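Local coordinates for translation initiation factor eIF2B subunit epsilon (Schizosaccharomyces pombe, PDB 5B04), which forms part of the eIF2B complex, which catalyses the exchange of GDP for GTP on the gamma subunit of initiation factor eIF2, at residues 396-401 / 414-419; 404-409 / 418-423. All coordinates share one frame; numbering follows the deposited sequence.

Contact 1 of 2, residues 396-401 / 414-419; sequences IEDGAI and IEKNKR
Two successive coils of a left-handed beta-helix stack where Ile-396 lies over Ile-414 and Ile-401 over Arg-419, each pair eighteen positions apart and bridged in parallel register. Between these bridges each coil makes a type II turn, from Glu-397 to Ala-400 and from Glu-415 to Lys-418. The turns superpose, with the CA atoms of Gly-399 and Asn-417 4.0 Å apart; both residues have positive phi at the third turn position. A nearly straight backbone hydrogen bond fixes one end of the stack, Ile-401 N to Lys-418 O at 3.1 Å and 168°. At the other end, Glu-397 N to Ile-414 O is weak, at 3.4 Å and 142°. The buried side chains of Ile-396 and Ile-414 run side by side in the same direction, CG1 of the former meeting CD1 of the latter at 3.9 Å.

Charged chains line the outside of the turns. Lys-416 crosses Glu-397 at about a right angle, and its bend at chi4 (29°) leaves NZ 3.8 Å from Glu-397 OE1, a long salt bridge, with the Asp-398 carboxylate also nearby. Within the later turn, Lys-418 NZ donates to the anti lone pair of Glu-415 OE1 at 2.9 Å, a salt bridge.

Past the turns, Arg-419 runs alongside Ile-401, its CG 3.8 Å from Ile-401 CB. Ile-401 CD1 sits 3.9 Å above one face of the guanidinium plane, nearer its rim than its centre. Both side chains also touch Leu-277 of helix 277-288, and Arg-419 touches Pro-33. An alanine in place of Arg-419 would probably leave Ile-401 CD1 without the guanidinium beside it and open a gap next to Leu-277 and Pro-33. Short parallel strands joined by turns and stacked every eighteen residues fit the left-handed beta-helix of hexapeptide-repeat proteins.

Contact 2 of 2, residues 404-409 / 418-423; sequences AGVVIG and KRLTTF
Thr-421 OG1 accepts the backbone N-H of Phe-423 at 3.0 Å and 132°, forming an ST turn, while the carbonyl O of Thr-421 faces the CG2 methyl of Val-406 across the contact. That methyl is anti to the carbonyl carbon of Val-406 and beside its backbone N, while CG1, anti to the backbone N, approaches Leu-420 CD1 at 4.4 Å. Farther along, Ile-408 and Leu-420 cross at about a right angle, and their CD1 atoms touch at 3.6 Å. At the opposite end the CG2 methyl of Thr-422 lies against the carbonyl O of Ala-404; the same methyl sits in plane at the edge of the Phe-423 ring.

No beta pairing joins the two segments: their touching parts run 113° apart, and the closest CA pair, Val-406 with Thr-422, is 5.8 Å apart. The earlier segment instead pairs with the preceding coil, through backbone hydrogen bonds of Val-406 and Ile-408 to Lys-389. Ile-408 also touches Ser-435, in the loop after the last strand of the beta-helix. Aliphatic side chains from two different sheets, on strands of successive coils, meeting in the interior are characteristic of a left-handed beta-helix, here at its C-terminal end.

The centres of contacts 1 and 2 lie 11 Å apart at the C-terminal end of the left-handed beta-helix. In chain order come 396-401, 404-409 and then 414-419, which overlaps 418-423, so both contacts end on one stretch and share Lys-418 and Arg-419. Strand 419-420, outermost in its sheet within this chain, joins them: Leu-420 N probably bonds to Ile-401 O at 2.8 Å. Inside, Ile-414 CD1 packs on Ile-408 CD1 at 3.8 Å, linking the outermost strands of the two other sheets. Contact 1 thus stacks one coil on the next, while contact 2 brings strand 407-408 of one coil against strand 419-420, where the next begins, across the interior.

Contact 1 of 2, residues 396-401 / 414-419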
loop_
_atom_site.group_PDB
_atom_site.type_symbol
_atom_site.label_atom_id
_atom_site.label_comp_id
_atom_site.label_asym_id
_atom_site.label_seq_id
_atom_site.Cartn_x
_atom_site.Cartn_y
_atom_site.Cartn_z
ATOM N N ILE I 396 30.428 7.005 54.974
ATOM C CA ILE I 396 30.357 8.453 54.847
ATOM C C ILE I 396 28.913 8.863 54.587
ATOM O O ILE I 396 28.304 8.433 53.609
ATOM C CB ILE I 396 31.263 8.966 53.721
ATOM C CG1 ILE I 396 32.670 8.385 53.876
ATOM C CG2 ILE I 396 31.307 10.483 53.723
ATOM C CD1 ILE I 396 33.661 8.915 52.871
ATOM N N GLU I 397 28.372 9.700 55.465
ATOM C CA GLU I 397 26.936 9.946 55.489
ATOM C C GLU I 397 26.559 11.336 54.974
ATOM O O GLU I 397 27.423 12.117 54.580
ATOM C CB GLU I 397 26.415 9.728 56.908
ATOM C CG GLU I 397 26.830 8.375 57.481
ATOM C CD GLU I 397 26.312 8.131 58.883
ATOM O OE1 GLU I 397 25.846 9.094 59.527
ATOM O OE2 GLU I 397 26.372 6.971 59.343
ATOM N N ASP I 398 25.262 11.632 54.976
ATOM C CA ASP I 398 24.729 12.824 54.319
ATOM C C ASP I 398 25.251 14.134 54.906
ATOM O O ASP I 398 25.248 14.331 56.120
ATOM C CB ASP I 398 23.199 12.816 54.376
ATOM C CG ASP I 398 22.598 11.568 53.757
ATOM O OD1 ASP I 398 23.299 10.893 52.974
ATOM O OD2 ASP I 398 21.423 11.266 54.051
ATOM N N GLY I 399 25.691 15.028 54.024
ATOM C CA GLY I 399 26.163 16.339 54.429
ATOM C C GLY I 399 27.668 16.406 54.600
ATOM O O GLY I 399 28.238 17.491 54.714
ATOM N N ALA I 400 28.310 15.241 54.611
ATOM C CA ALA I 400 29.747 15.156 54.841
ATOM C C ALA I 400 30.544 15.875 53.760
ATOM O O ALA I 400 30.292 15.708 52.567
ATOM C CB ALA I 400 30.180 13.704 54.929
ATOM N N ILE I 401 31.506 16.683 54.189
ATOM C CA ILE I 401 32.390 17.376 53.263
ATOM C C ILE I 401 33.842 17.056 53.589
ATOM O O ILE I 401 34.392 17.542 54.577
ATOM C CB ILE I 401 32.179 18.896 53.304
ATOM C CG1 ILE I 401 30.725 19.238 52.980
ATOM C CG2 ILE I 401 33.117 19.589 52.329
ATOM C CD1 ILE I 401 30.414 20.708 53.086
ATOM N N ILE I 414 32.163 8.534 59.425
ATOM C CA ILE I 414 31.964 9.970 59.493
ATOM C C ILE I 414 30.497 10.307 59.512
ATOM O O ILE I 414 29.781 10.031 58.587
ATOM C CB ILE I 414 32.567 10.664 58.283
ATOM C CG1 ILE I 414 34.058 10.457 58.261
ATOM C CG2 ILE I 414 32.325 12.149 58.337
ATOM C CD1 ILE I 414 34.504 9.586 57.127
ATOM N N GLU I 415 30.084 10.977 60.561
ATOM C CA GLU I 415 28.698 11.262 60.808
ATOM C C GLU I 415 28.238 12.330 59.875
ATOM O O GLU I 415 29.029 12.909 59.187
ATOM C CB GLU I 415 28.505 11.725 62.236
ATOM C CG GLU I 415 29.134 10.831 63.279
ATOM C CD GLU I 415 28.763 11.256 64.675
ATOM O OE1 GLU I 415 29.120 12.378 65.070
ATOM O OE2 GLU I 415 28.102 10.471 65.370
ATOM N N LYS I 416 26.940 12.551 59.817
ATOM C CA LYS I 416 26.388 13.505 58.890
ATOM C C LYS I 416 26.913 14.890 59.140
ATOM O O LYS I 416 27.007 15.329 60.252
ATOM C CB LYS I 416 24.879 13.551 59.056
ATOM C CG LYS I 416 24.175 12.254 58.722
ATOM C CD LYS I 416 22.687 12.334 59.016
ATOM C CE LYS I 416 21.880 11.356 58.171
ATOM N NZ LYS I 416 22.613 10.123 57.770
ATOM N N ASN I 417 27.254 15.579 58.073
ATOM C CA ASN I 417 27.510 16.992 58.094
ATOM C C ASN I 417 28.855 17.353 58.628
ATOM O O ASN I 417 29.183 18.520 58.704
ATOM C CB ASN I 417 26.482 17.703 58.928
ATOM C CG ASN I 417 25.094 17.290 58.595
ATOM O OD1 ASN I 417 24.470 17.847 57.714
ATOM N ND2 ASN I 417 24.594 16.316 59.312
ATOM N N LYS I 418 29.643 16.364 59.000
ATOM C CA LYS I 418 30.948 16.659 59.543
ATOM C C LYS I 418 31.744 17.224 58.414
ATOM O O LYS I 418 31.663 16.743 57.313
ATOM C CB LYS I 418 31.612 15.410 60.079
ATOM C CG LYS I 418 31.980 15.499 61.545
ATOM C CD LYS I 418 30.864 16.124 62.352
ATOM C CE LYS I 418 31.074 15.893 63.836
ATOM N NZ LYS I 418 29.957 15.123 64.448
ATOM N N ARG I 419 32.533 18.241 58.686
ATOM C CA ARG I 419 33.363 18.817 57.666
ATOM C C ARG I 419 34.752 18.478 58.051
ATOM O O ARG I 419 35.165 18.801 59.132
ATOM C CB ARG I 419 33.231 20.318 57.697
ATOM C CG ARG I 419 32.437 20.912 56.565
ATOM C CD ARG I 419 31.102 21.426 57.047
ATOM N NE ARG I 419 30.774 22.699 56.433
ATOM C CZ ARG I 419 29.539 23.137 56.262
ATOM N NH1 ARG I 419 28.515 22.401 56.657
ATOM N NH2 ARG I 419 29.329 24.309 55.700
#

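Contact 2 of 2, residues 404-409 / 418-423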
loop_
_atom_site.group_PDB
_atom_site.type_symbol
_atom_site.label_atom_id
_atom_site.label_comp_id
_atom_site.label_asym_id
_atom_site.label_seq_id
_atom_site.Cartn_x
_atom_site.Cartn_y
_atom_site.Cartn_z
ATOM N N ALA I 404 40.179 18.379 50.328
ATOM C CA ALA I 404 41.253 17.738 49.575
ATOM C C ALA I 404 42.369 17.219 50.472
ATOM O O ALA I 404 42.699 17.830 51.487
ATOM C CB ALA I 404 41.817 18.706 48.546
ATOM N N GLY I 405 42.940 16.081 50.091
ATOM C CA GLY I 405 44.085 15.524 50.786
ATOM C C GLY I 405 43.745 14.636 51.967
ATOM O O GLY I 405 44.546 13.784 52.353
ATOM N N VAL I 406 42.563 14.833 52.542
ATOM C CA VAL I 406 42.146 14.095 53.733
ATOM C C VAL I 406 42.144 12.585 53.505
ATOM O O VAL I 406 41.602 12.095 52.515
ATOM C CB VAL I 406 40.741 14.531 54.198
ATOM C CG1 VAL I 406 40.258 13.655 55.346
ATOM C CG2 VAL I 406 40.747 15.991 54.606
ATOM N N VAL I 407 42.764 11.855 54.427
ATOM C CA VAL I 407 42.797 10.399 54.361
ATOM C C VAL I 407 42.010 9.778 55.510
ATOM O O VAL I 407 42.331 9.982 56.677
ATOM C CB VAL I 407 44.241 9.866 54.391
ATOM C CG1 VAL I 407 44.244 8.353 54.548
ATOM C CG2 VAL I 407 44.986 10.281 53.133
ATOM N N ILE I 408 40.973 9.020 55.168
ATOM C CA ILE I 408 40.161 8.336 56.166
ATOM C C ILE I 408 40.651 6.905 56.359
ATOM O O ILE I 408 40.804 6.157 55.394
ATOM C CB ILE I 408 38.673 8.316 55.770
ATOM C CG1 ILE I 408 38.145 9.743 55.603
ATOM C CG2 ILE I 408 37.855 7.561 56.806
ATOM C CD1 ILE I 408 38.133 10.549 56.879
ATOM N N GLY I 409 40.899 6.530 57.610
ATOM C CA GLY I 409 41.406 5.207 57.916
ATOM C C GLY I 409 40.341 4.132 57.874
ATOM O O GLY I 409 39.148 4.431 57.842
ATOM N N LYS I 418 29.643 16.364 59.000
ATOM C CA LYS I 418 30.948 16.659 59.543
ATOM C C LYS I 418 31.744 17.224 58.414
ATOM O O LYS I 418 31.663 16.743 57.313
ATOM C CB LYS I 418 31.612 15.410 60.079
ATOM C CG LYS I 418 31.980 15.499 61.545
ATOM C CD LYS I 418 30.864 16.124 62.352
ATOM C CE LYS I 418 31.074 15.893 63.836
ATOM N NZ LYS I 418 29.957 15.123 64.448
ATOM N N ARG I 419 32.533 18.241 58.686
ATOM C CA ARG I 419 33.363 18.817 57.666
ATOM C C ARG I 419 34.752 18.478 58.051
ATOM O O ARG I 419 35.165 18.801 59.132
ATOM C CB ARG I 419 33.231 20.318 57.697
ATOM C CG ARG I 419 32.437 20.912 56.565
ATOM C CD ARG I 419 31.102 21.426 57.047
ATOM N NE ARG I 419 30.774 22.699 56.433
ATOM C CZ ARG I 419 29.539 23.137 56.262
ATOM N NH1 ARG I 419 28.515 22.401 56.657
ATOM N NH2 ARG I 419 29.329 24.309 55.700
ATOM N N LEU I 420 35.498 17.861 57.161
ATOM C CA LEU I 420 36.851 17.498 57.469
ATOM C C LEU I 420 37.713 18.256 56.536
ATOM O O LEU I 420 37.318 18.568 55.440
ATOM C CB LEU I 420 37.085 16.025 57.245
ATOM C CG LEU I 420 36.117 15.066 57.891
ATOM C CD1 LEU I 420 36.761 13.712 57.979
ATOM C CD2 LEU I 420 35.756 15.562 59.260
ATOM N N THR I 421 38.895 18.584 57.009
ATOM C CA THR I 421 39.899 19.333 56.254
ATOM C C THR I 421 41.323 18.815 56.471
ATOM O O THR I 421 41.542 17.812 57.130
ATOM C CB THR I 421 39.860 20.837 56.608
ATOM O OG1 THR I 421 40.902 21.525 55.907
ATOM C CG2 THR I 421 40.048 21.043 58.095
ATOM N N THR I 422 42.294 19.485 55.872
ATOM C CA THR I 422 43.690 19.138 56.094
ATOM C C THR I 422 44.437 20.394 56.501
ATOM O O THR I 422 45.665 20.451 56.439
ATOM C CB THR I 422 44.340 18.524 54.840
ATOM O OG1 THR I 422 45.702 18.181 55.122
ATOM C CG2 THR I 422 44.299 19.514 53.686
ATOM N N PHE I 423 43.682 21.400 56.929
ATOM C CA PHE I 423 44.233 22.734 57.123
ATOM C C PHE I 423 44.215 23.237 58.562
ATOM O O PHE I 423 44.127 22.461 59.514
ATOM C CB PHE I 423 43.492 23.729 56.232
ATOM C CG PHE I 423 44.274 24.153 55.026
ATOM C CD1 PHE I 423 44.677 23.222 54.083
ATOM C CD2 PHE I 423 44.609 25.482 54.837
ATOM C CE1 PHE I 423 45.401 23.609 52.974
ATOM C CE2 PHE I 423 45.333 25.876 53.729
ATOM C CZ PHE I 423 45.729 24.938 52.796
#